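Local coordinates for conserved protein (Methanosarcina mazei, PDB 4DPO) that is of unknown function but, as a member of the antibiotic biosynthesis monooxygenase (ABM) family, may carry out an oxidative or related reaction as a two-chain assembly, at residues E51-E56 with E78-E83; I26-K31 with G84-H89; Q40-L45 with E104-E109. One frame throughout, in Å; residues are numbered along the deposited sequence.

Contact 1 (E51-E56 with E78-E83)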
loop_
_atom_site.group_PDB
_atom_site.type_symbol
_atom_site.label_atom_id
_atom_site.label_comp_id
_atom_site.label_asym_id
_atom_site.label_seq_id
_atom_site.Cartn_x
_atom_site.Cartn_y
_atom_site.Cartn_z
ATOM N N GLU A 51 -13.064 -6.797 -11.735
ATOM C CA GLU A 51 -13.653 -8.035 -12.265
ATOM C C GLU A 51 -12.670 -8.717 -13.192
ATOM O O GLU A 51 -12.386 -9.914 -13.026
ATOM C CB GLU A 51 -14.971 -7.771 -13.011
ATOM N N GLU A 52 -12.114 -7.970 -14.151
ATOM C CA GLU A 52 -11.221 -8.610 -15.108
ATOM C C GLU A 52 -9.958 -9.068 -14.432
ATOM O O GLU A 52 -9.561 -10.235 -14.570
ATOM C CB GLU A 52 -10.915 -7.691 -16.277
ATOM C CG GLU A 52 -12.025 -7.708 -17.307
ATOM C CD GLU A 52 -12.614 -9.152 -17.562
ATOM O OE1 GLU A 52 -11.857 -10.125 -17.835
ATOM O OE2 GLU A 52 -13.860 -9.302 -17.490
ATOM N N THR A 53 -9.362 -8.149 -13.663
ATOM C CA THR A 53 -7.985 -8.283 -13.192
ATOM C C THR A 53 -7.868 -9.388 -12.155
ATOM O O THR A 53 -6.879 -10.156 -12.143
ATOM C CB THR A 53 -7.449 -6.947 -12.621
ATOM O OG1 THR A 53 -7.441 -5.954 -13.652
ATOM C CG2 THR A 53 -6.026 -7.113 -12.046
ATOM N N LEU A 54 -8.881 -9.462 -11.289
ATOM C CA LEU A 54 -8.933 -10.538 -10.299
ATOM C C LEU A 54 -8.869 -11.907 -10.969
ATOM O O LEU A 54 -8.460 -12.866 -10.309
ATOM C CB LEU A 54 -10.174 -10.491 -9.419
ATOM C CG LEU A 54 -10.099 -9.510 -8.272
ATOM C CD1 LEU A 54 -11.426 -9.469 -7.482
ATOM C CD2 LEU A 54 -8.888 -9.753 -7.359
ATOM N N LYS A 55 -9.264 -12.006 -12.250
ATOM C CA LYS A 55 -9.274 -13.308 -12.943
ATOM C C LYS A 55 -7.915 -13.691 -13.527
ATOM O O LYS A 55 -7.767 -14.797 -14.019
ATOM C CB LYS A 55 -10.417 -13.432 -13.992
ATOM N N GLU A 56 -6.916 -12.809 -13.439
ATOM C CA GLU A 56 -5.611 -13.070 -14.064
ATOM C C GLU A 56 -4.764 -13.972 -13.220
ATOM O O GLU A 56 -4.894 -13.988 -12.006
ATOM C CB GLU A 56 -4.824 -11.794 -14.226
ATOM C CG GLU A 56 -5.488 -10.767 -15.053
ATOM C CD GLU A 56 -4.525 -9.649 -15.483
ATOM O OE1 GLU A 56 -3.349 -9.980 -15.845
ATOM O OE2 GLU A 56 -4.969 -8.458 -15.478
ATOM N N GLU A 78 -2.560 -3.403 -4.686
ATOM C CA GLU A 78 -2.501 -4.650 -5.404
ATOM C C GLU A 78 -1.384 -5.510 -4.872
ATOM O O GLU A 78 -0.441 -4.993 -4.242
ATOM C CB GLU A 78 -2.244 -4.399 -6.886
ATOM C CG GLU A 78 -2.796 -3.083 -7.376
ATOM C CD GLU A 78 -2.397 -2.779 -8.805
ATOM O OE1 GLU A 78 -1.617 -3.544 -9.389
ATOM O OE2 GLU A 78 -2.864 -1.775 -9.369
ATOM N N GLU A 79 -1.502 -6.816 -5.128
ATOM C CA GLU A 79 -0.417 -7.710 -4.887
ATOM C C GLU A 79 -0.400 -8.774 -5.936
ATOM O O GLU A 79 -1.408 -9.374 -6.239
ATOM C CB GLU A 79 -0.532 -8.309 -3.487
ATOM C CG GLU A 79 0.781 -8.954 -3.009
ATOM C CD GLU A 79 0.603 -9.750 -1.721
ATOM O OE1 GLU A 79 -0.364 -9.427 -0.963
ATOM O OE2 GLU A 79 1.415 -10.687 -1.472
ATOM N N TRP A 80 0.781 -8.997 -6.447
ATOM C CA TRP A 80 1.040 -9.782 -7.607
ATOM C C TRP A 80 2.042 -10.829 -7.200
ATOM O O TRP A 80 2.932 -10.518 -6.401
ATOM C CB TRP A 80 1.659 -8.879 -8.678
ATOM C CG TRP A 80 0.623 -7.970 -9.236
ATOM C CD1 TRP A 80 0.420 -6.668 -8.920
ATOM C CD2 TRP A 80 -0.429 -8.327 -10.153
ATOM N NE1 TRP A 80 -0.670 -6.181 -9.602
ATOM C CE2 TRP A 80 -1.199 -7.185 -10.369
ATOM C CE3 TRP A 80 -0.764 -9.503 -10.838
ATOM C CZ2 TRP A 80 -2.292 -7.185 -11.221
ATOM C CZ3 TRP A 80 -1.842 -9.494 -11.687
ATOM C CH2 TRP A 80 -2.593 -8.363 -11.864
ATOM N N LYS A 81 1.904 -12.056 -7.726
ATOM C CA LYS A 81 2.794 -13.197 -7.418
ATOM C C LYS A 81 4.269 -12.772 -7.662
ATOM O O LYS A 81 5.166 -13.106 -6.877
ATOM C CB LYS A 81 2.330 -14.476 -8.202
ATOM C CG LYS A 81 3.372 -15.630 -8.597
ATOM N N ASP A 82 4.497 -11.944 -8.680
ATOM C CA ASP A 82 5.846 -11.636 -9.053
ATOM C C ASP A 82 5.836 -10.554 -10.064
ATOM O O ASP A 82 4.785 -10.152 -10.531
ATOM C CB ASP A 82 6.516 -12.891 -9.650
ATOM C CG ASP A 82 5.675 -13.564 -10.792
ATOM O OD1 ASP A 82 4.943 -12.912 -11.596
ATOM O OD2 ASP A 82 5.770 -14.803 -10.898
ATOM N N GLU A 83 7.017 -10.134 -10.458
ATOM C CA GLU A 83 7.160 -8.981 -11.352
ATOM C C GLU A 83 6.600 -9.220 -12.737
ATOM O O GLU A 83 5.965 -8.322 -13.286
ATOM C CB GLU A 83 8.611 -8.514 -11.437
ATOM C CG GLU A 83 8.808 -7.214 -12.159
ATOM C CD GLU A 83 10.183 -6.484 -11.821
ATOM O OE1 GLU A 83 10.421 -5.372 -12.404
ATOM O OE2 GLU A 83 11.012 -6.993 -10.991
#

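Contact 2 (I26-K31 with G84-H89)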
loop_
_atom_site.group_PDB
_atom_site.type_symbol
_atom_site.label_atom_id
_atom_site.label_comp_id
_atom_site.label_asym_id
_atom_site.label_seq_id
_atom_site.Cartn_x
_atom_site.Cartn_y
_atom_site.Cartn_z
ATOM N N ILE A 26 4.960 -8.915 -5.360
ATOM C CA ILE A 26 5.062 -7.518 -5.673
ATOM C C ILE A 26 3.802 -6.767 -5.182
ATOM O O ILE A 26 2.688 -7.285 -5.304
ATOM C CB ILE A 26 5.191 -7.393 -7.192
ATOM C CG1 ILE A 26 6.525 -6.784 -7.578
ATOM C CG2 ILE A 26 4.132 -6.513 -7.717
ATOM C CD1 ILE A 26 7.712 -7.529 -7.018
ATOM N N ARG A 27 3.945 -5.563 -4.624
ATOM C CA ARG A 27 2.754 -4.783 -4.232
ATOM C C ARG A 27 2.762 -3.437 -4.862
ATOM O O ARG A 27 3.759 -2.743 -4.760
ATOM C CB ARG A 27 2.723 -4.561 -2.749
ATOM C CG ARG A 27 2.583 -5.779 -1.977
ATOM C CD ARG A 27 1.639 -5.493 -0.920
ATOM N NE ARG A 27 1.583 -6.584 0.029
ATOM C CZ ARG A 27 1.051 -6.488 1.253
ATOM N NH1 ARG A 27 0.489 -5.330 1.643
ATOM N NH2 ARG A 27 1.052 -7.559 2.086
ATOM N N VAL A 28 1.679 -3.039 -5.491
ATOM C CA VAL A 28 1.714 -1.719 -6.039
ATOM C C VAL A 28 0.780 -0.813 -5.289
ATOM O O VAL A 28 -0.297 -1.233 -4.875
ATOM C CB VAL A 28 1.405 -1.656 -7.577
ATOM C CG1 VAL A 28 1.431 -3.057 -8.219
ATOM C CG2 VAL A 28 0.090 -0.891 -7.870
ATOM N N VAL A 29 1.205 0.433 -5.114
ATOM C CA VAL A 29 0.364 1.432 -4.532
ATOM C C VAL A 29 0.176 2.400 -5.651
ATOM O O VAL A 29 1.141 2.980 -6.144
ATOM C CB VAL A 29 1.048 2.132 -3.373
ATOM C CG1 VAL A 29 0.162 3.208 -2.843
ATOM C CG2 VAL A 29 1.350 1.163 -2.336
ATOM N N ALA A 30 -1.063 2.568 -6.070
ATOM C CA ALA A 30 -1.338 3.497 -7.144
ATOM C C ALA A 30 -2.296 4.609 -6.724
ATOM O O ALA A 30 -3.496 4.459 -6.835
ATOM C CB ALA A 30 -1.850 2.752 -8.413
ATOM N N LYS A 31 -1.754 5.733 -6.265
ATOM C CA LYS A 31 -2.612 6.760 -5.685
ATOM C C LYS A 31 -3.195 7.783 -6.684
ATOM O O LYS A 31 -2.471 8.466 -7.405
ATOM C CB LYS A 31 -1.854 7.441 -4.563
ATOM C CG LYS A 31 -2.481 8.682 -4.004
ATOM C CD LYS A 31 -1.775 8.905 -2.716
ATOM C CE LYS A 31 -1.609 10.357 -2.394
ATOM N NZ LYS A 31 -0.447 10.391 -1.443
ATOM N N GLY A 84 6.815 -10.423 -13.291
ATOM C CA GLY A 84 6.345 -10.762 -14.652
ATOM C C GLY A 84 4.830 -10.823 -14.730
ATOM O O GLY A 84 4.259 -10.524 -15.769
ATOM N N SER A 85 4.166 -11.212 -13.644
ATOM C CA SER A 85 2.730 -11.065 -13.582
ATOM C C SER A 85 2.247 -9.616 -13.737
ATOM O O SER A 85 1.264 -9.360 -14.465
ATOM C CB SER A 85 2.200 -11.590 -12.268
ATOM O OG SER A 85 2.530 -12.933 -12.113
ATOM N N LEU A 86 2.899 -8.679 -13.026
ATOM C CA LEU A 86 2.504 -7.266 -13.116
ATOM C C LEU A 86 2.726 -6.839 -14.550
ATOM O O LEU A 86 1.940 -6.072 -15.126
ATOM C CB LEU A 86 3.292 -6.363 -12.156
ATOM C CG LEU A 86 2.827 -4.891 -12.147
ATOM C CD1 LEU A 86 1.356 -4.763 -11.819
ATOM C CD2 LEU A 86 3.641 -4.043 -11.185
ATOM N N ASP A 87 3.785 -7.386 -15.133
ATOM C CA ASP A 87 4.148 -7.061 -16.478
ATOM C C ASP A 87 3.032 -7.514 -17.433
ATOM O O ASP A 87 2.634 -6.751 -18.308
ATOM C CB ASP A 87 5.547 -7.614 -16.811
ATOM C CG ASP A 87 6.322 -6.712 -17.806
ATOM N N GLN A 88 2.467 -8.702 -17.222
ATOM C CA GLN A 88 1.306 -9.114 -18.024
ATOM C C GLN A 88 0.075 -8.293 -17.747
ATOM O O GLN A 88 -0.684 -8.012 -18.675
ATOM C CB GLN A 88 0.947 -10.563 -17.803
ATOM C CG GLN A 88 1.887 -11.543 -18.478
ATOM C CD GLN A 88 1.671 -12.917 -17.870
ATOM O OE1 GLN A 88 0.514 -13.357 -17.669
ATOM N NE2 GLN A 88 2.774 -13.578 -17.503
ATOM N N HIS A 89 -0.132 -7.910 -16.488
ATOM C CA HIS A 89 -1.234 -7.004 -16.155
ATOM C C HIS A 89 -1.273 -5.741 -17.020
ATOM O O HIS A 89 -2.298 -5.459 -17.630
ATOM C CB HIS A 89 -1.182 -6.594 -14.706
ATOM C CG HIS A 89 -2.238 -5.609 -14.324
ATOM N ND1 HIS A 89 -3.585 -5.851 -14.505
ATOM C CD2 HIS A 89 -2.150 -4.382 -13.752
ATOM C CE1 HIS A 89 -4.282 -4.819 -14.054
ATOM N NE2 HIS A 89 -3.436 -3.908 -13.601
#

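Contact 3 (Q40-L45 with E104-E109)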
loop_
_atom_site.group_PDB
_atom_site.type_symbol
_atom_site.label_atom_id
_atom_site.label_comp_id
_atom_site.label_asym_id
_atom_site.label_seq_id
_atom_site.Cartn_x
_atom_site.Cartn_y
_atom_site.Cartn_z
ATOM N N GLN A 40 -18.097 9.148 -9.647
ATOM C CA GLN A 40 -18.972 8.047 -10.067
ATOM C C GLN A 40 -18.442 7.341 -11.307
ATOM O O GLN A 40 -18.460 6.100 -11.341
ATOM C CB GLN A 40 -20.458 8.457 -10.233
ATOM N N GLU A 41 -17.970 8.110 -12.304
ATOM C CA GLU A 41 -17.433 7.518 -13.566
ATOM C C GLU A 41 -16.119 6.741 -13.371
ATOM O O GLU A 41 -15.871 5.719 -14.023
ATOM C CB GLU A 41 -17.261 8.571 -14.679
ATOM N N PHE A 42 -15.292 7.246 -12.468
ATOM C CA PHE A 42 -14.076 6.604 -12.090
ATOM C C PHE A 42 -14.402 5.273 -11.466
ATOM O O PHE A 42 -13.931 4.238 -11.951
ATOM C CB PHE A 42 -13.369 7.459 -11.079
ATOM C CG PHE A 42 -12.048 6.923 -10.672
ATOM C CD1 PHE A 42 -11.902 6.222 -9.480
ATOM C CD2 PHE A 42 -10.933 7.108 -11.473
ATOM C CE1 PHE A 42 -10.648 5.718 -9.085
ATOM C CE2 PHE A 42 -9.677 6.607 -11.084
ATOM C CZ PHE A 42 -9.532 5.926 -9.887
HETATM N N MSE A 43 -15.209 5.289 -10.402
HETATM C CA MSE A 43 -15.687 4.035 -9.773
HETATM C C MSE A 43 -16.261 3.037 -10.740
HETATM O O MSE A 43 -15.925 1.870 -10.631
HETATM C CB MSE A 43 -16.716 4.265 -8.673
HETATM C CG MSE A 43 -16.228 5.149 -7.518
HETATM SE SE MSE A 43 -14.671 4.370 -6.625
HETATM C CE MSE A 43 -14.804 5.507 -5.027
ATOM N N ASN A 44 -17.109 3.453 -11.690
ATOM C CA ASN A 44 -17.659 2.473 -12.622
ATOM C C ASN A 44 -16.582 1.857 -13.470
ATOM O O ASN A 44 -16.695 0.701 -13.878
ATOM C CB ASN A 44 -18.769 3.060 -13.505
ATOM C CG ASN A 44 -19.874 3.717 -12.680
ATOM O OD1 ASN A 44 -20.324 3.153 -11.666
ATOM N ND2 ASN A 44 -20.282 4.933 -13.078
ATOM N N LEU A 45 -15.522 2.614 -13.728
ATOM C CA LEU A 45 -14.397 2.061 -14.513
ATOM C C LEU A 45 -13.523 1.069 -13.729
ATOM O O LEU A 45 -13.186 0.010 -14.268
ATOM C CB LEU A 45 -13.556 3.168 -15.161
ATOM C CG LEU A 45 -14.275 3.925 -16.286
ATOM C CD1 LEU A 45 -13.599 5.267 -16.522
ATOM C CD2 LEU A 45 -14.400 3.041 -17.537
ATOM N N GLU A 104 -8.679 10.085 -17.867
ATOM C CA GLU A 104 -9.494 11.287 -18.082
ATOM C C GLU A 104 -10.157 11.812 -16.771
ATOM O O GLU A 104 -10.561 12.973 -16.708
ATOM C CB GLU A 104 -10.510 11.102 -19.230
ATOM N N CYS A 105 -10.215 10.997 -15.717
ATOM C CA CYS A 105 -10.942 11.394 -14.512
ATOM C C CYS A 105 -10.096 12.173 -13.502
ATOM O O CYS A 105 -10.613 12.676 -12.505
ATOM C CB CYS A 105 -11.614 10.178 -13.850
ATOM S SG CYS A 105 -12.574 9.111 -15.009
ATOM N N LEU A 106 -8.815 12.312 -13.773
ATOM C CA LEU A 106 -7.886 12.725 -12.744
ATOM C C LEU A 106 -7.520 14.201 -12.769
ATOM O O LEU A 106 -7.412 14.806 -13.848
ATOM C CB LEU A 106 -6.613 11.920 -12.892
ATOM C CG LEU A 106 -6.538 10.503 -12.338
ATOM C CD1 LEU A 106 -7.757 9.655 -12.572
ATOM C CD2 LEU A 106 -5.291 9.871 -12.942
ATOM N N ASP A 107 -7.324 14.771 -11.578
ATOM C CA ASP A 107 -6.773 16.094 -11.439
ATOM C C ASP A 107 -5.326 16.010 -11.795
ATOM O O ASP A 107 -4.929 16.716 -12.672
ATOM C CB ASP A 107 -6.942 16.653 -10.030
ATOM C CG ASP A 107 -8.287 17.385 -9.837
ATOM O OD1 ASP A 107 -9.252 17.196 -10.647
ATOM O OD2 ASP A 107 -8.378 18.170 -8.857
ATOM N N LYS A 108 -4.536 15.145 -11.155
ATOM C CA LYS A 108 -3.118 14.939 -11.571
ATOM C C LYS A 108 -2.771 13.522 -12.128
ATOM O O LYS A 108 -3.566 12.556 -11.977
ATOM C CB LYS A 108 -2.116 15.393 -10.470
ATOM C CG LYS A 108 -2.199 14.693 -9.104
ATOM C CD LYS A 108 -1.790 15.609 -7.908
ATOM N N GLU A 109 -1.605 13.399 -12.783
ATOM C CA GLU A 109 -1.016 12.075 -13.130
ATOM C C GLU A 109 -1.030 11.160 -11.881
ATOM O O GLU A 109 -0.723 11.594 -10.734
ATOM C CB GLU A 109 0.434 12.194 -13.702
#

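Contact 1 (E51-E56 with E78-E83)
Thr53, in the last turn of helix 39-54, meets the six-membered ring of Trp80, at the end of strand 73-80, in a purely apolar touch. Its methyl CG2 lies 3.7 Å from Trp80 CH2 and nearly as close to CZ2, approaching the ring obliquely, and the two side chains cross at about a right angle. The Thr53 torsion divides the labour of the branches: CG2 stands anti to the backbone N (chi1 of OG1 -62°) and reaches the indole, while OG1 turns back to the carbonyl of Leu49, one helical turn earlier, where it is hydrogen-bonded.

Glu56 brings a second, looser van der Waals contact. Its carboxylate carbon CD sits 4.3 Å from Trp80 CH2, at the ring edge and near its plane. The acid is anchored elsewhere, since OE2 is hydrogen-bonded to His89, whose ring also meets that of Trp80.

Polar bonding within 78-83 fixes the rotation of the indole. Trp80 NE1 donates to Glu78 OE1 over 2.8 Å, an almost straight bond with an N-H...O angle of 178°. The oxygen lies in the ring plane, while the N-H reaches it on the anti side, slightly out of the carboxylate plane. The bond satisfies the N-H of a buried tryptophan with a buried carboxylate two residues earlier on the same strand.

Helix end and strand end thus meet through an aromatic side chain lying between sheet and helices, an arrangement that belongs to the alpha-plus-beta, ferredoxin-like fold of ABM-family domains, with helices packed on one face of an antiparallel sheet.

Contact 2 (I26-K31 with G84-H89)
Leu86 of helix 83-90 sets its forked end against two residues of strand 26-33, Val28 and Ile26. The nearer partner is Val28: its CG1 methyl lies 3.8 Å from Leu86 CD2 and 4.0 Å from Leu86 CD1, facing both prongs of the fork. Ile26 is touched more lightly, through its CG2 methyl, 4.3 Å from Leu86 CD2. Because Leu86 CG stands anti to the backbone N (chi1 -176°), the side chain extends from the helix and brings its methyls to the strand.

The next shell holds both sides in place. Trp80 packs against Leu86 as well as against Ile26 and Val28, while backbone hydrogen bonds tie Ile26 to Trp80 and Val28 to Glu78 on the adjoining strand. On the helix, the Ser85 hydroxyl is hydrogen-bonded to Asp82 at the N-cap, and the backbone N of His89 bonds to Ser85 O over 2.9 Å.

Arg27 leaves the strand on the side away from the helix, and its NH2 forms a salt bridge with Asp61 of the second subunit. Strand 26-33 runs between strands 73-80 and 111-117, bonded to the latter through Arg27 and Tyr115, with the short helix 83-90 covering this part of one face of the sheet and the neighbouring subunit approaching from the other.

Contact 3 (Q40-L45 with E104-E109)
The phenyl ring of Phe42, on helix 39-54, receives two residues of the loop that follows helix 93-104. At its edge, near the ring plane, lies Cys105, whose CB is 3.9 Å from Phe42 CD2. Leu106 comes in obliquely, its CD1 methyl 3.9 Å from Phe42 CE2, and the two side chains slant past one another. Adjacent atoms on one side of the ring thus serve successive loop residues, CD2 the first and CE2 the second. Phe42 CG is anti to the backbone N (chi1 -177°), which carries the ring from the helix to the loop. Leu74 of strand 73-80, Asn32 of strand 26-33 and Leu102 of helix 93-104 also touch the Phe42 side chain.

Cys105 does more than border the phenyl group. Its SG turns toward the helix and lies 4.1 Å from Phe42 CA, beside the backbone itself, and 4.3 Å from Leu45 CD1. Phe42 and Leu45, three residues apart, consequently present neighbouring surfaces to a single cysteine. Leu45 continues the apolar patch onto helix 93-104 by packing against Ile98, Leu101 and Leu102.

The loop has polar supports of its own. Backbone hydrogen bonds link Cys105 with Lys35 and Asp107 with Gln33, tying the segment that leads to strand 111-117 to the end of strand 26-33 and the loop just after it.

Across the interface itself, the side-chain contacts are carbon against carbon and sulfur against carbon. This chemistry is consistent with the loop being held against helix 39-54 by apolar packing, with backbone bonds to Gln33 and Lys35 supporting its path.

In the fold
Contacts 1 and 2 form one continuous piece of the interior, their centres 8 Å apart. Strands 73-80 and 26-33 are neighbours in the sheet, which both contacts therefore share, and the residues just after helix 39-54 are linked to helix 83-90 through the carboxylate of Glu56, a side chain that thus serves both contacts. Contact 3 lies across the chain's centre, about 21 Å from contact 1 and 19 Å from contact 2, centre to centre. Helix 39-54 spans that distance, its end serving contact 1 and its beginning contact 3. The active site is not identified here, and the functional role of the core is unknown.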